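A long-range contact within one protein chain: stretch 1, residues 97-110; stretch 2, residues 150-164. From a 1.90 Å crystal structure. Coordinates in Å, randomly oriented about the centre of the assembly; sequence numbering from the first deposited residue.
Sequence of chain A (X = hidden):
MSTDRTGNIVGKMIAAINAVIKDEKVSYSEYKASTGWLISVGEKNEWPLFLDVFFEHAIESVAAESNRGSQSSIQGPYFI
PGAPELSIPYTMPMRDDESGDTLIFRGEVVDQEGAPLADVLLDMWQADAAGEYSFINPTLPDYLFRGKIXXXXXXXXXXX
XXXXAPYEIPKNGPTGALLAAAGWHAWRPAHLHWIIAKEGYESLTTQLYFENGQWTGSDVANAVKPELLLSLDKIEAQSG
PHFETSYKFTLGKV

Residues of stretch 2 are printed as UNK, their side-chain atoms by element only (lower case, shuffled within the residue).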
# COMPACT_ATOMS: atom_id res chain seq x y z
N ASP A 97 14.31 -31.36 23.76
CA ASP A 97 14.79 -30.46 24.82
C ASP A 97 14.07 -29.12 24.80
O ASP A 97 14.63 -28.08 25.15
CB ASP A 97 16.31 -30.28 24.71
CG ASP A 97 16.75 -29.64 23.40
OD1 ASP A 97 15.89 -29.38 22.49
OD2 ASP A 97 17.95 -29.39 23.18
N GLU A 98 12.81 -29.14 24.35
CA GLU A 98 12.05 -27.90 24.17
C GLU A 98 12.00 -27.10 25.46
O GLU A 98 11.63 -27.64 26.50
CB GLU A 98 10.64 -28.23 23.68
CG GLU A 98 9.90 -27.04 23.09
CD GLU A 98 10.45 -26.63 21.75
OE1 GLU A 98 10.63 -27.52 20.88
OE2 GLU A 98 10.72 -25.41 21.58
N SER A 99 12.39 -25.83 25.44
CA SER A 99 12.29 -25.03 26.66
C SER A 99 10.93 -24.36 26.82
O SER A 99 10.15 -24.31 25.87
CB SER A 99 13.41 -24.00 26.76
OG SER A 99 13.30 -23.07 25.72
N GLY A 100 10.67 -23.85 28.03
CA GLY A 100 9.44 -23.16 28.38
C GLY A 100 8.62 -23.88 29.44
O GLY A 100 8.92 -25.01 29.80
N ASP A 101 7.61 -23.21 29.96
CA ASP A 101 6.73 -23.73 30.98
C ASP A 101 5.69 -24.64 30.31
O ASP A 101 5.11 -24.24 29.30
CB ASP A 101 6.01 -22.57 31.68
CG ASP A 101 6.98 -21.59 32.37
OD1 ASP A 101 7.97 -22.06 32.94
OD2 ASP A 101 6.82 -20.36 32.37
N THR A 102 5.47 -25.83 30.86
CA THR A 102 4.46 -26.78 30.36
C THR A 102 3.08 -26.21 30.56
O THR A 102 2.78 -25.66 31.62
CB THR A 102 4.59 -28.13 31.09
OG1 THR A 102 5.81 -28.76 30.68
CG2 THR A 102 3.51 -29.11 30.58
N LEU A 103 2.24 -26.34 29.54
CA LEU A 103 0.88 -25.87 29.61
C LEU A 103 -0.04 -27.04 29.30
O LEU A 103 0.13 -27.70 28.25
CB LEU A 103 0.63 -24.76 28.55
CG LEU A 103 -0.84 -24.28 28.51
CD1 LEU A 103 -1.29 -23.65 29.84
CD2 LEU A 103 -1.09 -23.31 27.31
N ILE A 104 -1.02 -27.27 30.17
CA ILE A 104 -2.07 -28.28 29.89
C ILE A 104 -3.32 -27.52 29.59
O ILE A 104 -3.85 -26.76 30.44
CB ILE A 104 -2.27 -29.27 31.06
CG1 ILE A 104 -0.92 -29.92 31.46
CG2 ILE A 104 -3.33 -30.30 30.71
CD1 ILE A 104 -0.17 -30.66 30.34
N PHE A 105 -3.82 -27.73 28.37
CA PHE A 105 -4.98 -26.97 27.88
C PHE A 105 -6.19 -27.91 27.78
O PHE A 105 -6.11 -28.93 27.09
CB PHE A 105 -4.65 -26.29 26.53
CG PHE A 105 -5.80 -25.46 25.97
CD1 PHE A 105 -6.93 -26.09 25.45
CD2 PHE A 105 -5.73 -24.07 25.96
CE1 PHE A 105 -8.02 -25.35 24.93
CE2 PHE A 105 -6.79 -23.29 25.42
CZ PHE A 105 -7.96 -23.96 24.93
N ARG A 106 -7.25 -27.62 28.54
CA ARG A 106 -8.45 -28.47 28.54
C ARG A 106 -9.50 -27.73 27.73
O ARG A 106 -9.99 -26.65 28.15
CB ARG A 106 -8.94 -28.70 29.98
CG ARG A 106 -7.91 -29.43 30.85
CD ARG A 106 -8.32 -29.62 32.34
NE ARG A 106 -7.19 -30.13 33.15
CZ ARG A 106 -6.71 -31.36 33.01
NH1 ARG A 106 -7.28 -32.14 32.11
NH2 ARG A 106 -5.69 -31.80 33.77
N GLY A 107 -9.83 -28.29 26.56
CA GLY A 107 -10.79 -27.67 25.65
C GLY A 107 -12.14 -28.36 25.66
O GLY A 107 -12.26 -29.56 25.97
N GLU A 108 -13.18 -27.59 25.34
CA GLU A 108 -14.50 -28.15 25.12
C GLU A 108 -15.09 -27.34 23.96
O GLU A 108 -14.86 -26.11 23.85
CB GLU A 108 -15.39 -28.00 26.39
CG GLU A 108 -16.77 -28.69 26.26
CD GLU A 108 -17.74 -28.41 27.41
OE1 GLU A 108 -17.65 -27.31 28.02
OE2 GLU A 108 -18.62 -29.27 27.66
N VAL A 109 -15.84 -28.03 23.11
CA VAL A 109 -16.57 -27.37 22.03
C VAL A 109 -18.04 -27.78 22.14
O VAL A 109 -18.33 -28.99 22.18
CB VAL A 109 -16.05 -27.72 20.60
CG1 VAL A 109 -16.81 -26.84 19.55
CG2 VAL A 109 -14.47 -27.55 20.45
N VAL A 110 -18.93 -26.78 22.21
CA VAL A 110 -20.37 -27.03 22.32
C VAL A 110 -21.12 -26.37 21.16
O VAL A 110 -20.54 -25.55 20.46
CB VAL A 110 -20.91 -26.49 23.64
CG1 VAL A 110 -20.25 -27.23 24.86
CG2 VAL A 110 -20.80 -24.91 23.73
N UNK A 150 -9.01 -33.54 17.60
CA UNK A 150 -10.45 -33.73 17.42
C UNK A 150 -11.08 -33.72 18.80
O UNK A 150 -10.47 -34.27 19.72
c UNK A 150 -12.34 -37.17 13.36
n UNK A 150 -12.77 -37.40 12.13
c UNK A 150 -10.74 -35.11 16.81
n UNK A 150 -11.05 -36.99 13.59
c UNK A 150 -10.46 -36.76 14.92
c UNK A 150 -10.36 -35.28 15.34
n UNK A 150 -13.22 -37.09 14.35
N UNK A 151 -12.29 -33.17 18.96
CA UNK A 151 -13.01 -33.36 20.21
C UNK A 151 -13.48 -34.81 20.28
O UNK A 151 -13.77 -35.44 19.22
o UNK A 151 -15.12 -32.60 19.21
c UNK A 151 -14.24 -32.44 20.35
c UNK A 151 -13.80 -30.95 20.36
N UNK A 152 -13.62 -35.30 21.52
CA UNK A 152 -14.07 -36.66 21.77
C UNK A 152 -15.60 -36.70 21.82
O UNK A 152 -16.25 -35.70 21.46
c UNK A 152 -13.41 -37.22 23.05
o UNK A 152 -13.05 -36.55 25.34
o UNK A 152 -14.87 -35.78 24.40
c UNK A 152 -13.80 -36.48 24.31
N UNK A 153 -16.19 -37.81 22.26
CA UNK A 153 -17.66 -37.94 22.41
C UNK A 153 -18.27 -36.92 23.33
O UNK A 153 -19.48 -36.63 23.29
o UNK A 153 -18.25 -42.67 21.78
c UNK A 153 -17.78 -40.43 22.04
c UNK A 153 -17.99 -39.31 23.02
c UNK A 153 -18.30 -41.76 22.59
o UNK A 153 -18.75 -41.88 23.79
N UNK A 154 -17.48 -36.40 24.24
CA UNK A 154 -17.99 -35.39 25.15
C UNK A 154 -17.68 -33.98 24.71
O UNK A 154 -17.89 -33.06 25.47
c UNK A 154 -17.87 -37.01 27.09
o UNK A 154 -19.01 -37.43 26.92
n UNK A 154 -16.93 -37.70 27.73
c UNK A 154 -17.46 -35.63 26.56
N UNK A 155 -17.15 -33.82 23.50
CA UNK A 155 -16.83 -32.48 22.99
C UNK A 155 -15.54 -31.92 23.60
O UNK A 155 -15.30 -30.70 23.51
N UNK A 156 -14.72 -32.79 24.17
CA UNK A 156 -13.56 -32.39 24.96
C UNK A 156 -12.24 -32.87 24.37
O UNK A 156 -12.17 -33.83 23.60
c UNK A 156 -14.77 -32.21 27.21
n UNK A 156 -14.77 -30.11 29.93
c UNK A 156 -15.90 -30.81 29.94
c UNK A 156 -14.86 -32.69 28.68
n UNK A 156 -16.96 -30.30 30.55
n UNK A 156 -15.97 -32.04 29.38
c UNK A 156 -13.68 -32.91 26.40
N UNK A 157 -11.17 -32.21 24.79
CA UNK A 157 -9.82 -32.71 24.51
C UNK A 157 -8.91 -32.09 25.57
O UNK A 157 -9.25 -31.07 26.21
c UNK A 157 -9.32 -32.31 23.09
c UNK A 157 -9.04 -28.02 22.47
c UNK A 157 -10.20 -28.70 22.13
c UNK A 157 -8.07 -30.10 23.25
c UNK A 157 -10.27 -30.09 22.33
c UNK A 157 -7.98 -28.73 23.06
c UNK A 157 -9.22 -30.81 22.87
N UNK A 158 -7.75 -32.71 25.74
CA UNK A 158 -6.71 -32.20 26.62
C UNK A 158 -5.50 -32.12 25.74
O UNK A 158 -5.19 -33.08 25.01
c UNK A 158 -5.31 -32.76 28.65
c UNK A 158 -6.46 -33.22 27.76
o UNK A 158 -7.60 -33.24 28.64
N UNK A 159 -4.80 -30.98 25.79
CA UNK A 159 -3.65 -30.77 24.90
C UNK A 159 -2.46 -30.33 25.74
O UNK A 159 -2.58 -29.40 26.55
c UNK A 159 -2.88 -29.26 22.85
c UNK A 159 -2.42 -30.43 22.01
c UNK A 159 -3.36 -28.11 21.97
c UNK A 159 -4.01 -29.71 23.83
N UNK A 160 -1.31 -31.01 25.55
CA UNK A 160 -0.08 -30.59 26.20
C UNK A 160 0.81 -29.76 25.26
O UNK A 160 1.11 -30.16 24.13
n UNK A 160 4.26 -34.73 26.89
n UNK A 160 4.22 -32.55 27.69
c UNK A 160 4.89 -33.58 27.13
n UNK A 160 6.18 -33.47 26.82
c UNK A 160 0.71 -31.79 26.73
c UNK A 160 2.06 -31.42 27.32
c UNK A 160 2.79 -32.57 28.04
N UNK A 161 1.26 -28.62 25.75
CA UNK A 161 2.15 -27.80 24.97
C UNK A 161 3.03 -27.01 25.93
O UNK A 161 3.23 -27.44 27.08
c UNK A 161 0.40 -25.93 24.68
c UNK A 161 1.32 -26.95 23.98
o UNK A 161 2.18 -26.21 23.16
N UNK A 162 3.62 -25.93 25.45
CA UNK A 162 4.43 -25.04 26.26
C UNK A 162 3.80 -23.67 26.12
O UNK A 162 3.13 -23.42 25.12
c UNK A 162 7.71 -26.99 25.90
c UNK A 162 6.65 -23.86 25.81
c UNK A 162 6.60 -26.24 26.62
c UNK A 162 5.91 -25.16 25.77
N UNK A 163 3.90 -22.82 27.14
CA UNK A 163 3.40 -21.43 27.03
C UNK A 163 4.21 -20.68 25.99
O UNK A 163 5.44 -20.57 26.13
c UNK A 163 2.82 -19.30 28.26
c UNK A 163 3.42 -20.69 28.40
c UNK A 163 2.64 -21.49 29.45
N UNK A 164 3.56 -20.16 24.92
CA UNK A 164 4.30 -19.42 23.90
C UNK A 164 4.80 -18.11 24.48
O UNK A 164 4.17 -17.57 25.39
c UNK A 164 1.89 -19.09 23.56
c UNK A 164 3.23 -19.13 22.79
c UNK A 164 2.09 -20.14 24.69
O HOH W 1 6.99 -20.78 28.29
O HOH W 2 5.15 -29.56 27.59
O HOH W 3 -11.78 -30.52 28.44
O HOH W 4 -19.01 -32.19 27.78

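Position 150 carries three carbons, a nitrogen and a carbon with two more nitrogens, a guanidinium chain out of reach of stretch 1: Arg150. Position 151 has one carbon bearing an oxygen and a carbon. That terminal carbon lies 3.5 Å from Val109 CG2, and the fork of one oxygen and one carbon means Thr151. At 152 there are two carbons, the second carrying two oxygens, so Asp152. It does not touch stretch 1; Asp152 OD1 accepts from the backbone N of position 154 at 2.7 Å. Asp152 OD1 also accepts from the backbone N of position 156 at 3.0 Å, tying the turn together. Position 153 is one carbon longer with the same two oxygens, exposed and remote: Glu153. Position 154 has two carbons, the second with one oxygen and one nitrogen: Asn154, its CA-to-CB bond pointing sideways to stretch 1 and its side chain not reaching it.

Position 155 has no side-chain atoms and a phi of 77°, hence Gly155. It closes a type I turn begun at Asp152; an ideal CB on Gly155 would come 2.8 Å from Val109 O, a clash. Gly155 O accepts a hydrogen bond from Val109 N at 2.8 Å.

Position 156 is another three carbons, nitrogen and branched guanidinium carbon, and a terminal nitrogen of the chain lies 3.5 Å from Glu108 OE2: Arg156. The pair is a salt bridge through NH2 in which the oxygen sits over the guanidinium face, so charge rather than a directed N-H holds it. Position 157 has one carbon and then a six-carbon ring; Gly107 CA lies over the ring, 3.8 Å from its centroid, and the ring also meets Phe105 rim to rim, the planes nearly parallel: Phe157. A CB on Gly107 would fall 2.2 Å from Phe157 CZ.

Position 158, one carbon with an oxygen and a carbon, has its end carbon 3.8 Å from Ile104 CG2: Thr158. Position 159 has four carbons forked at the second, its CB 4.4 Å from Phe105 CB: Leu159. Position 160 is again a guanidinium chain, its aliphatic part against Ile104: Arg160, with CG 3.8 Å from Ile104 CD1. Position 161 repeats the oxygen-and-carbon fork, its carbon 4.0 Å from Leu103 CD2: Thr161.

Position 162 has four carbons forked at the first, one arm two carbons long. The end of the longer arm is 3.6 Å from Glu98 CG, and the shorter arm is 3.5 Å from Ser99 O: Ile162. Position 163 is one carbon carrying two, and one of the two end carbons is 3.9 Å from Leu103 CB: Val163. Position 164 closes three carbons onto its own nitrogen: Pro164.

The contact is an antiparallel ladder. Leu103, Phe105 and Gly107 each give and take a backbone hydrogen bond with Thr161, Leu159 and Phe157, and single bonds from Val163 N to Asp101 O (2.9 Å) and from Val109 N to Gly155 O extend it. Side chains alternate: Leu103, Phe105, Phe157 and Leu159 fill a buried face, while Glu108, Arg156, Thr158 and Arg160 share the other. The rule to read is that glycine makes room where a ring must lie across the partner strand.

Stretch 2 150-164: RTDENGRFTLRTIVP
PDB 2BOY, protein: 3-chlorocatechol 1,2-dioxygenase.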